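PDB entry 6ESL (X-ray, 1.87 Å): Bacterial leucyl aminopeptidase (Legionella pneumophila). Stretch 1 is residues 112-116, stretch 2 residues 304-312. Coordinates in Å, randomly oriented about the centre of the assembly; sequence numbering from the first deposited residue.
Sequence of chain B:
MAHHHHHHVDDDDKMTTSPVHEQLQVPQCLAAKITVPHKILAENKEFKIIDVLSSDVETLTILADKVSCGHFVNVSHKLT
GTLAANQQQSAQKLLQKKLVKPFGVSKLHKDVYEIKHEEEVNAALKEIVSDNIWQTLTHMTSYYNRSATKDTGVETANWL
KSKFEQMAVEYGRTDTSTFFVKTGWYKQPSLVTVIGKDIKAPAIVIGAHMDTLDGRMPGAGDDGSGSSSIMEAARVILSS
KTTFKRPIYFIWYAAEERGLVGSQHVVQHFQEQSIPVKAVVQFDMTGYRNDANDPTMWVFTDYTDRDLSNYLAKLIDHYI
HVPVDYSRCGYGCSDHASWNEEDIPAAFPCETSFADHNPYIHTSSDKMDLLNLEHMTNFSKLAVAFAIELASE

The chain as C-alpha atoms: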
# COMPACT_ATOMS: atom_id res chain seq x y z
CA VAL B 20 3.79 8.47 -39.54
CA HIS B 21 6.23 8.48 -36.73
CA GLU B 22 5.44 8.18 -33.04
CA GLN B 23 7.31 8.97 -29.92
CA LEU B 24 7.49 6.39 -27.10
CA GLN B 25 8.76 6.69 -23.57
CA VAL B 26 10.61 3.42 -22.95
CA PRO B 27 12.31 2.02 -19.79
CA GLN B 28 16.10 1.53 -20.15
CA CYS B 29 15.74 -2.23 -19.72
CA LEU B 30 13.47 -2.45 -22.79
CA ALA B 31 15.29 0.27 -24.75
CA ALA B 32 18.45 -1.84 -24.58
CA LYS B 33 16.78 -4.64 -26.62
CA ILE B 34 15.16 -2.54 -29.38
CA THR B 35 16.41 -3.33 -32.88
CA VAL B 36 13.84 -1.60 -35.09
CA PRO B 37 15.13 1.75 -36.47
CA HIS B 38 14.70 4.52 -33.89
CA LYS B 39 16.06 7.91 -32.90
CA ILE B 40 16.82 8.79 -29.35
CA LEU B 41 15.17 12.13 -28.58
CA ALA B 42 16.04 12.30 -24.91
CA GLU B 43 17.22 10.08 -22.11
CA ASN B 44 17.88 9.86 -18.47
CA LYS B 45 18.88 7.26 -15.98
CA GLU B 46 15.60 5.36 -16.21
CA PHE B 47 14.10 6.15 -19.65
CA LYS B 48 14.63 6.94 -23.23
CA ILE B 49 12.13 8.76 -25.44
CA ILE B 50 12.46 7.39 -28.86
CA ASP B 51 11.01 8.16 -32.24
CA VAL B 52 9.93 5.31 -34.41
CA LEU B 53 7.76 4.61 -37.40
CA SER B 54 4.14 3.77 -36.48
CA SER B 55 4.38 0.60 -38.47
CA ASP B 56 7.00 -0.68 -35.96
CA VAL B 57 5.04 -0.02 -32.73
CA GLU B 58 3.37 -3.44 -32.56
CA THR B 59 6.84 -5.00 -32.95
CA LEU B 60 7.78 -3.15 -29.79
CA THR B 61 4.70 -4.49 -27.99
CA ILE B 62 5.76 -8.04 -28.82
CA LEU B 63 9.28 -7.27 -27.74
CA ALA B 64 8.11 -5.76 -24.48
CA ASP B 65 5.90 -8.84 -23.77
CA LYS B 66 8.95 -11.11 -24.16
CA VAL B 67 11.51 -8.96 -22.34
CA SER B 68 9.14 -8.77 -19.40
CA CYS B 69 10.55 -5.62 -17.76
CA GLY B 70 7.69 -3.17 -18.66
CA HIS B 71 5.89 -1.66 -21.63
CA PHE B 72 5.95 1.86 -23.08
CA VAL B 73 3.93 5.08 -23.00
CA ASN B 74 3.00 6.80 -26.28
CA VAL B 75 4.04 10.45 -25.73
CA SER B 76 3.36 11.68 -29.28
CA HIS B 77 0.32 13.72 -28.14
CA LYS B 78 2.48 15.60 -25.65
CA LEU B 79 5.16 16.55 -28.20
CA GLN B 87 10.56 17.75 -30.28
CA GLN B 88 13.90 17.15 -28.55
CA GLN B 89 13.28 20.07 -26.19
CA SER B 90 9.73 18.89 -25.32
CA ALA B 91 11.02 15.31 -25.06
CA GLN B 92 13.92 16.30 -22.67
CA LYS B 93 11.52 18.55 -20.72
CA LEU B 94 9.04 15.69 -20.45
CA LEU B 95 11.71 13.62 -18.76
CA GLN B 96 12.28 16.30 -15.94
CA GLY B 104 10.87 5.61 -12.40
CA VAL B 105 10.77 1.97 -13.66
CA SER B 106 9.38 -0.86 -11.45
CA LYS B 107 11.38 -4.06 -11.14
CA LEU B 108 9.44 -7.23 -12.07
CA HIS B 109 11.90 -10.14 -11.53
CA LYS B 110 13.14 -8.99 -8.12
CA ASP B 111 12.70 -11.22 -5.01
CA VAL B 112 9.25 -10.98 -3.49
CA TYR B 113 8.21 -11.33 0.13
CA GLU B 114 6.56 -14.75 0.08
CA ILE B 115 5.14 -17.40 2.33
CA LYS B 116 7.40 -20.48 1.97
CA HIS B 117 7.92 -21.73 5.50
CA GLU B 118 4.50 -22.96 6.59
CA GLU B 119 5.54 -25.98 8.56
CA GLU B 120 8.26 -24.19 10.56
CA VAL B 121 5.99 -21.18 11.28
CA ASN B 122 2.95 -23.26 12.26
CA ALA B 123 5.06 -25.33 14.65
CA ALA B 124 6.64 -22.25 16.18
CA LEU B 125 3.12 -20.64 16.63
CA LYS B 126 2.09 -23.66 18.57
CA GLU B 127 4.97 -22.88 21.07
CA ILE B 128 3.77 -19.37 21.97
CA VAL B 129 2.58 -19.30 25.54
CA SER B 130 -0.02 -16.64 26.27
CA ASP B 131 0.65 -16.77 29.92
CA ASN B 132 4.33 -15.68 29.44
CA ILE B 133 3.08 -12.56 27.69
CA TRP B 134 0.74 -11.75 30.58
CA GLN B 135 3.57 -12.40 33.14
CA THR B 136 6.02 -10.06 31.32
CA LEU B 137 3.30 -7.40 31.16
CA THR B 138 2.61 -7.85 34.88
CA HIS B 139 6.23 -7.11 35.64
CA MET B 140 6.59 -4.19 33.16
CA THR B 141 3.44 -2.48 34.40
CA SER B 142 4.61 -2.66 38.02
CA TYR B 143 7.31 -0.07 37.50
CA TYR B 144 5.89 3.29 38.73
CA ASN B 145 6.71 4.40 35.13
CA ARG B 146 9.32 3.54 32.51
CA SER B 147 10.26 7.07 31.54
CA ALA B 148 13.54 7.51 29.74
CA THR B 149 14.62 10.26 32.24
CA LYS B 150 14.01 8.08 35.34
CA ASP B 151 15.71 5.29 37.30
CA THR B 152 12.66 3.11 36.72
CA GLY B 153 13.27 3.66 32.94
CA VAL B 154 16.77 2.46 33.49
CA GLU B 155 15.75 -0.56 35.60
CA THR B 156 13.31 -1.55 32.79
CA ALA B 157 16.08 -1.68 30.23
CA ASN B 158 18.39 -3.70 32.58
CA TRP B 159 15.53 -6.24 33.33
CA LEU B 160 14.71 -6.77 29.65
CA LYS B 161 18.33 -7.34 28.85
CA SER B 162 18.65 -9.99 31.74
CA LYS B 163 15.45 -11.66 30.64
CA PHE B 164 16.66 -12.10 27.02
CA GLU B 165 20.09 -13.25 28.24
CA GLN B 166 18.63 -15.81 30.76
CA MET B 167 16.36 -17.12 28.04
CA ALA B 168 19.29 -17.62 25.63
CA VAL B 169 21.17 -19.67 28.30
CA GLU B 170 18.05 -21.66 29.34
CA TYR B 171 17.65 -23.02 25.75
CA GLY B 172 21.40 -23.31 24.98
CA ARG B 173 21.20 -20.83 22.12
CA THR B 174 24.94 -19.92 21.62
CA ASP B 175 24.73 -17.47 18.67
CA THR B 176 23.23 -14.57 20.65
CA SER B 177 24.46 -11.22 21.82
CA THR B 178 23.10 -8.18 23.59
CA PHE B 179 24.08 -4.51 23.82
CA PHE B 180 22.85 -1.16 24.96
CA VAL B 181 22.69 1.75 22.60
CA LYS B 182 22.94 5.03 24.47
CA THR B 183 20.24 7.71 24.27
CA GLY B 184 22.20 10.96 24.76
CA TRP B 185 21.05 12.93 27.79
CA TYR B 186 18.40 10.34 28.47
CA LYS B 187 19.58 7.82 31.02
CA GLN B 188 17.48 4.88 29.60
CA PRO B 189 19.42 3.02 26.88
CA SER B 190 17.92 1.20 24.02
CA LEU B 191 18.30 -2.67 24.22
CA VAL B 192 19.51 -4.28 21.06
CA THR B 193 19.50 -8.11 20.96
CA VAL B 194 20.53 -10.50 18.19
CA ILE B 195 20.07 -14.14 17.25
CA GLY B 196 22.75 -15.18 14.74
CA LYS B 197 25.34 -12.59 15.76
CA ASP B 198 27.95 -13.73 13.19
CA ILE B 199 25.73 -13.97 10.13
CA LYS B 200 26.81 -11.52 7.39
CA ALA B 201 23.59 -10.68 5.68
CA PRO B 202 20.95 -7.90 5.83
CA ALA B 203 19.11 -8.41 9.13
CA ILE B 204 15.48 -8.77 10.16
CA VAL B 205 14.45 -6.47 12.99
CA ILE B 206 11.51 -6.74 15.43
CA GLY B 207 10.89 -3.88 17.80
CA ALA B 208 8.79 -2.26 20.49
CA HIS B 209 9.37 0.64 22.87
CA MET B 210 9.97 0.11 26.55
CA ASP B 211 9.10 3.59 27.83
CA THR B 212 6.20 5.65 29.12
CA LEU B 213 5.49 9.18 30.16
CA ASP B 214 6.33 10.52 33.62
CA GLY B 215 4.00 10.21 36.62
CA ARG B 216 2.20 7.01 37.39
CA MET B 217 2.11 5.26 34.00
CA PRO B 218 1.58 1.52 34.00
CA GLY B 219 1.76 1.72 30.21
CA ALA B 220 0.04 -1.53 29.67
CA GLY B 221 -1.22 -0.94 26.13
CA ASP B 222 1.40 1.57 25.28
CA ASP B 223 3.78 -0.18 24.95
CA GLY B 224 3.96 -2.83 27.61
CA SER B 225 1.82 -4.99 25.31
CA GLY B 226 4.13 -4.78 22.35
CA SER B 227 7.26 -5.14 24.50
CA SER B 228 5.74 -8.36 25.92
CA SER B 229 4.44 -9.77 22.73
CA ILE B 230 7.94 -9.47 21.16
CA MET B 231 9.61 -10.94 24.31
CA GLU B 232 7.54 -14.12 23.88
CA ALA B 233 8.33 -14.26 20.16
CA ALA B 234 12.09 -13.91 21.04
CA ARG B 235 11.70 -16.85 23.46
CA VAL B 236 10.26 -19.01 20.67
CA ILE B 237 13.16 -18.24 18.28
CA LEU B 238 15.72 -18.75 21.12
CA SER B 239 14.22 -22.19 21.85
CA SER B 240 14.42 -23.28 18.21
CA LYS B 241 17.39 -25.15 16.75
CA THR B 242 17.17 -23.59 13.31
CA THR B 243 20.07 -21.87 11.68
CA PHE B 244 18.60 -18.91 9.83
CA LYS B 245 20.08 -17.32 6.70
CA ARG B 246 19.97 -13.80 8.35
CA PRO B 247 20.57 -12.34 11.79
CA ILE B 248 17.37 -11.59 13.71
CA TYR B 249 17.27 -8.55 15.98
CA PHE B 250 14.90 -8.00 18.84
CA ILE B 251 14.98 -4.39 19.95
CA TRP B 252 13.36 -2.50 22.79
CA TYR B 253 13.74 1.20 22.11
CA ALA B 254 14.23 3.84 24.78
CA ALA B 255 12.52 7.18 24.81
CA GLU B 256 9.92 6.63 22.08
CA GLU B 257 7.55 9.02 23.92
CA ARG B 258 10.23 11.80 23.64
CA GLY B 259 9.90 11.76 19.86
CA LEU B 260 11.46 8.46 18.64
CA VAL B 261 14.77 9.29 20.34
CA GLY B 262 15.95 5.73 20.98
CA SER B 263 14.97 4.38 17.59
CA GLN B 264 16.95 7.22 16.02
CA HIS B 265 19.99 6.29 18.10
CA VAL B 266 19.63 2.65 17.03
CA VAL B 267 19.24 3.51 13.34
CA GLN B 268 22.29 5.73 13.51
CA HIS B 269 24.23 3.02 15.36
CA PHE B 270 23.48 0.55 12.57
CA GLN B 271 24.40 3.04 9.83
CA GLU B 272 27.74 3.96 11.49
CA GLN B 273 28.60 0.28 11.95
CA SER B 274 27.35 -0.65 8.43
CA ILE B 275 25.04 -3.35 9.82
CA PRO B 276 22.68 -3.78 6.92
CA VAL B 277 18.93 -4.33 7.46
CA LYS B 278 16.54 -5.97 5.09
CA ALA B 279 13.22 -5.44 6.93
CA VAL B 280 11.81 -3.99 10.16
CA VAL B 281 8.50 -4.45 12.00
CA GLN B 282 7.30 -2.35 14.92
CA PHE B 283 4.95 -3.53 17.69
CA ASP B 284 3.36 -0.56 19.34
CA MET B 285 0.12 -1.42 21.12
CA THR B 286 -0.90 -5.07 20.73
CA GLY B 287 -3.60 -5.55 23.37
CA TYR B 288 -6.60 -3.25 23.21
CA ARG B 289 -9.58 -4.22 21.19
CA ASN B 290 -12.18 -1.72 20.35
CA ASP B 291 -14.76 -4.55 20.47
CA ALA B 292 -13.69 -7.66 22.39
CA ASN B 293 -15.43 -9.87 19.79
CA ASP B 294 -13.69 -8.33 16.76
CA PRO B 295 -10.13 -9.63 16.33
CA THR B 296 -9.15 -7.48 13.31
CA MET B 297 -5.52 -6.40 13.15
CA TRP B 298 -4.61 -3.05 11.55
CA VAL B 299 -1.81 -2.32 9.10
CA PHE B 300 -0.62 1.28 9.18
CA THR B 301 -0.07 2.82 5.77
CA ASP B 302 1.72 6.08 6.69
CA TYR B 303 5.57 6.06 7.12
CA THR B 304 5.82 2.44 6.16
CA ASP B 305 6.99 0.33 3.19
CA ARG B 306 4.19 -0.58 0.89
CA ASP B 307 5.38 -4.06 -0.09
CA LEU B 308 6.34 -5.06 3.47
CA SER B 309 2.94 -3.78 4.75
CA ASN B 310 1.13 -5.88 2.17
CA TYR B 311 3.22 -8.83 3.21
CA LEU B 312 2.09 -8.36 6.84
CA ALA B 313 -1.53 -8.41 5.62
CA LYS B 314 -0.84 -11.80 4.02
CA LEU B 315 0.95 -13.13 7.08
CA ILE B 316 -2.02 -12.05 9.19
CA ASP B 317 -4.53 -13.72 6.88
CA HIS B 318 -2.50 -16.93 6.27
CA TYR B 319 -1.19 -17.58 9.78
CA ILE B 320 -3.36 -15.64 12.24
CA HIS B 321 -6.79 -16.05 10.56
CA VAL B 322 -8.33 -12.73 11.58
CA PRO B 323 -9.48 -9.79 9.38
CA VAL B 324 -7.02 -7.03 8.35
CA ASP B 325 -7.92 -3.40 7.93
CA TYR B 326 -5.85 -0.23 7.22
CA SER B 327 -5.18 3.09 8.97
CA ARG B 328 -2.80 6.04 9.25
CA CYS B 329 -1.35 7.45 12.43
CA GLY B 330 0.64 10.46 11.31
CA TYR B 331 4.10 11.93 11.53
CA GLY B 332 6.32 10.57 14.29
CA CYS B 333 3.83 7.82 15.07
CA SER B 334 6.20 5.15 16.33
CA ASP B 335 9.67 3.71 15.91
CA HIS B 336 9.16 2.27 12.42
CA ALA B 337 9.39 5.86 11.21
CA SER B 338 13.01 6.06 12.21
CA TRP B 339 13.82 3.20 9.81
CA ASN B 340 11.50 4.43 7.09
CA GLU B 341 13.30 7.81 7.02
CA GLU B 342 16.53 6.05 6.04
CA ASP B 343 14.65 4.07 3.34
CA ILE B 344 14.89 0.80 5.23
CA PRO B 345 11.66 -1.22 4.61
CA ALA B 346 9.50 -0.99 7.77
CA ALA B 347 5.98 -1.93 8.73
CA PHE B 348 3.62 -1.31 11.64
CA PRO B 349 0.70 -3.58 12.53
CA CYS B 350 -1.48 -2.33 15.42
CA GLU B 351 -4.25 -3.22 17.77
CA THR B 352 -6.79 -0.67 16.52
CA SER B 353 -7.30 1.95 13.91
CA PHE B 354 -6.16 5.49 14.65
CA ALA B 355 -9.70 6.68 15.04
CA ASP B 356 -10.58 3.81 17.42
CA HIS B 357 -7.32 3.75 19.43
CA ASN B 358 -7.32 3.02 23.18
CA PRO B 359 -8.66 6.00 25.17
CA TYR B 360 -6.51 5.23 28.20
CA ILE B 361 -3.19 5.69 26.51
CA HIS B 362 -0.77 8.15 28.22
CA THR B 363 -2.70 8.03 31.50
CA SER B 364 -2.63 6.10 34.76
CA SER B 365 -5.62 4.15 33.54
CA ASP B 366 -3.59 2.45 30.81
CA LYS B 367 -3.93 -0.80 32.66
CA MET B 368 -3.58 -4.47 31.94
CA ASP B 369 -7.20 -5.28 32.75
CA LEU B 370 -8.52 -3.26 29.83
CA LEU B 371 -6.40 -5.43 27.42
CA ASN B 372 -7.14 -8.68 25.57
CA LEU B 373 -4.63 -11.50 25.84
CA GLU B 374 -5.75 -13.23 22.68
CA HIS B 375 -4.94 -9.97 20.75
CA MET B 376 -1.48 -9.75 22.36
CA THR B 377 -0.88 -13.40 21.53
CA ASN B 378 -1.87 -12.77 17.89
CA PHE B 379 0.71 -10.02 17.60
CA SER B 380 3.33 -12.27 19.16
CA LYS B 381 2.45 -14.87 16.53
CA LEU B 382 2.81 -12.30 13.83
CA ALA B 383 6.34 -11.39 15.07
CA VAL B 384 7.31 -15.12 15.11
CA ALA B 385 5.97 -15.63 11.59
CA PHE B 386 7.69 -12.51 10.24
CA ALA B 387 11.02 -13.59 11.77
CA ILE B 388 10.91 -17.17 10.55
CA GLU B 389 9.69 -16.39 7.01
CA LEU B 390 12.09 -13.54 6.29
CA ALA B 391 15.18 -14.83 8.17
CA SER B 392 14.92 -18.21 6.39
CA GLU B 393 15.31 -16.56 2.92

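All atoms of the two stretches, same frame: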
# COMPACT_ATOMS: atom_id res chain seq x y z
N VAL B 112 10.50 -11.41 -4.03
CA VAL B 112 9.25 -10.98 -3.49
C VAL B 112 9.06 -11.54 -2.08
O VAL B 112 9.55 -12.63 -1.79
CB VAL B 112 8.17 -11.45 -4.48
CG1 VAL B 112 6.80 -11.54 -3.89
CG2 VAL B 112 8.19 -10.58 -5.71
N TYR B 113 8.43 -10.79 -1.18
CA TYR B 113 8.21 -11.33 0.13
C TYR B 113 7.20 -12.44 -0.12
O TYR B 113 6.16 -12.20 -0.69
CB TYR B 113 7.66 -10.27 1.10
CG TYR B 113 8.53 -9.07 1.35
CD1 TYR B 113 9.72 -9.18 2.03
CD2 TYR B 113 8.16 -7.82 0.94
CE1 TYR B 113 10.52 -8.09 2.25
CE2 TYR B 113 8.94 -6.72 1.16
CZ TYR B 113 10.12 -6.85 1.82
OH TYR B 113 10.91 -5.77 2.02
N GLU B 114 7.47 -13.65 0.32
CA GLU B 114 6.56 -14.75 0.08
C GLU B 114 6.44 -15.60 1.29
O GLU B 114 7.28 -15.54 2.16
CB GLU B 114 7.05 -15.64 -1.08
CG GLU B 114 7.46 -14.87 -2.35
CD GLU B 114 7.92 -15.78 -3.49
OE1 GLU B 114 9.10 -16.23 -3.56
OE2 GLU B 114 7.07 -16.01 -4.37
N ILE B 115 5.41 -16.40 1.29
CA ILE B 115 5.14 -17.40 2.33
C ILE B 115 5.63 -18.76 1.80
O ILE B 115 5.09 -19.26 0.82
CB ILE B 115 3.61 -17.47 2.62
CG1 ILE B 115 3.18 -16.09 3.24
CG2 ILE B 115 3.27 -18.75 3.37
CD1 ILE B 115 1.71 -15.77 3.40
N LYS B 116 6.70 -19.27 2.40
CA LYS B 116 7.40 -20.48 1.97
C LYS B 116 7.85 -21.27 3.12
O LYS B 116 8.69 -22.13 2.92
CB LYS B 116 8.68 -20.14 1.27
CG LYS B 116 8.59 -19.24 0.06
CD LYS B 116 10.00 -19.04 -0.45
CE LYS B 116 10.04 -18.70 -1.94
NZ LYS B 116 11.10 -19.46 -2.67
N THR B 304 5.50 3.84 6.22
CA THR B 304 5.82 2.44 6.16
C THR B 304 6.03 2.02 4.67
O THR B 304 5.52 2.65 3.79
CB THR B 304 4.68 1.57 6.68
OG1 THR B 304 3.45 1.85 6.03
CG2 THR B 304 4.47 1.73 8.24
N ASP B 305 6.69 0.91 4.48
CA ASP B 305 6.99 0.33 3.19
C ASP B 305 5.76 -0.37 2.71
O ASP B 305 5.20 -1.23 3.37
CB ASP B 305 8.14 -0.64 3.27
CG ASP B 305 8.51 -1.25 1.93
OD1 ASP B 305 9.08 -0.49 1.13
OD2 ASP B 305 8.20 -2.47 1.66
N ARG B 306 5.36 -0.01 1.51
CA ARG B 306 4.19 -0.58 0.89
C ARG B 306 4.24 -2.08 0.68
O ARG B 306 3.30 -2.79 1.10
CB ARG B 306 3.92 0.18 -0.44
CG ARG B 306 2.86 -0.49 -1.33
CD ARG B 306 2.55 0.36 -2.53
NE ARG B 306 1.18 0.02 -3.00
CZ ARG B 306 0.56 0.67 -4.00
NH1 ARG B 306 1.15 1.71 -4.63
NH2 ARG B 306 -0.62 0.25 -4.41
N ASP B 307 5.30 -2.62 0.08
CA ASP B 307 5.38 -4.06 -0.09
C ASP B 307 5.47 -4.82 1.23
O ASP B 307 4.87 -5.85 1.39
CB ASP B 307 6.53 -4.49 -1.00
CG ASP B 307 6.31 -4.11 -2.45
OD1 ASP B 307 5.18 -3.78 -2.84
OD2 ASP B 307 7.30 -4.15 -3.20
N LEU B 308 6.24 -4.31 2.20
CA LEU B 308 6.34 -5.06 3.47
C LEU B 308 5.00 -5.05 4.22
O LEU B 308 4.62 -6.06 4.83
CB LEU B 308 7.47 -4.46 4.33
CG LEU B 308 7.81 -5.28 5.60
CD1 LEU B 308 8.36 -6.62 5.23
CD2 LEU B 308 8.79 -4.50 6.46
N SER B 309 4.27 -3.95 4.13
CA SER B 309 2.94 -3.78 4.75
C SER B 309 1.94 -4.75 4.17
O SER B 309 1.22 -5.50 4.90
CB SER B 309 2.43 -2.36 4.66
OG SER B 309 3.33 -1.42 5.23
N ASN B 310 1.94 -4.83 2.85
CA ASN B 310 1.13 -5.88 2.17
C ASN B 310 1.50 -7.28 2.58
O ASN B 310 0.63 -8.11 2.77
CB ASN B 310 1.25 -5.78 0.63
CG ASN B 310 0.59 -4.51 0.04
OD1 ASN B 310 -0.30 -3.90 0.66
ND2 ASN B 310 0.97 -4.18 -1.24
N TYR B 311 2.79 -7.55 2.73
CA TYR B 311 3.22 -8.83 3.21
C TYR B 311 2.68 -9.15 4.66
O TYR B 311 2.22 -10.25 4.93
CB TYR B 311 4.75 -8.94 3.19
CG TYR B 311 5.25 -10.28 3.54
CD1 TYR B 311 4.93 -11.38 2.75
CD2 TYR B 311 6.11 -10.46 4.63
CE1 TYR B 311 5.44 -12.65 3.08
CE2 TYR B 311 6.58 -11.70 4.99
CZ TYR B 311 6.28 -12.79 4.21
OH TYR B 311 6.77 -14.03 4.55
N LEU B 312 2.73 -8.17 5.54
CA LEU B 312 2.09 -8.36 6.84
C LEU B 312 0.61 -8.73 6.71
O LEU B 312 0.15 -9.55 7.40
CB LEU B 312 2.15 -7.09 7.73
CG LEU B 312 3.43 -6.66 8.33
CD1 LEU B 312 3.03 -5.60 9.39
CD2 LEU B 312 4.24 -7.75 8.96
O HOH W 1 10.24 -3.65 0.49

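Two tyrosines carry most of this contact, and each lends the other a different part of itself. The CB of Tyr-113 sits over one face of the Tyr-311 ring, 3.6 Å from its centroid and 3.4 Å from Tyr-311 CD1, so an aliphatic carbon rather than a second ring covers the aromatic surface. The two rings themselves meet obliquely, with centroids 5.5 Å apart and planes inclined at 32°.

Stretch 1 is an irregular segment laid against the first turns of the helix that begins at Arg-306, and the backbones come closest at Tyr-113 and Tyr-311, whose CA atoms are 6.4 Å apart. From there the Tyr-113 side chain runs back toward the helix start, where CD1 of Leu-308 lies over one face of its ring, 4.0 Å from the centroid, in a CH-pi contact. Asp-305 caps the helix by accepting from the backbone, Leu-308 N to Asp-305 OD2 being 2.7 Å. A water links this cap to stretch 1, donating to Asp-305 OD2 at 2.6 Å and lying 2.7 Å from Tyr-113 OH.

Tyr-311 reaches the other way along stretch 1. Its OH donates to Glu-114 O at 2.9 Å, the sole direct hydrogen bond between the stretches, while its CE1 packs 4.1 Å from Ile-115 CG1.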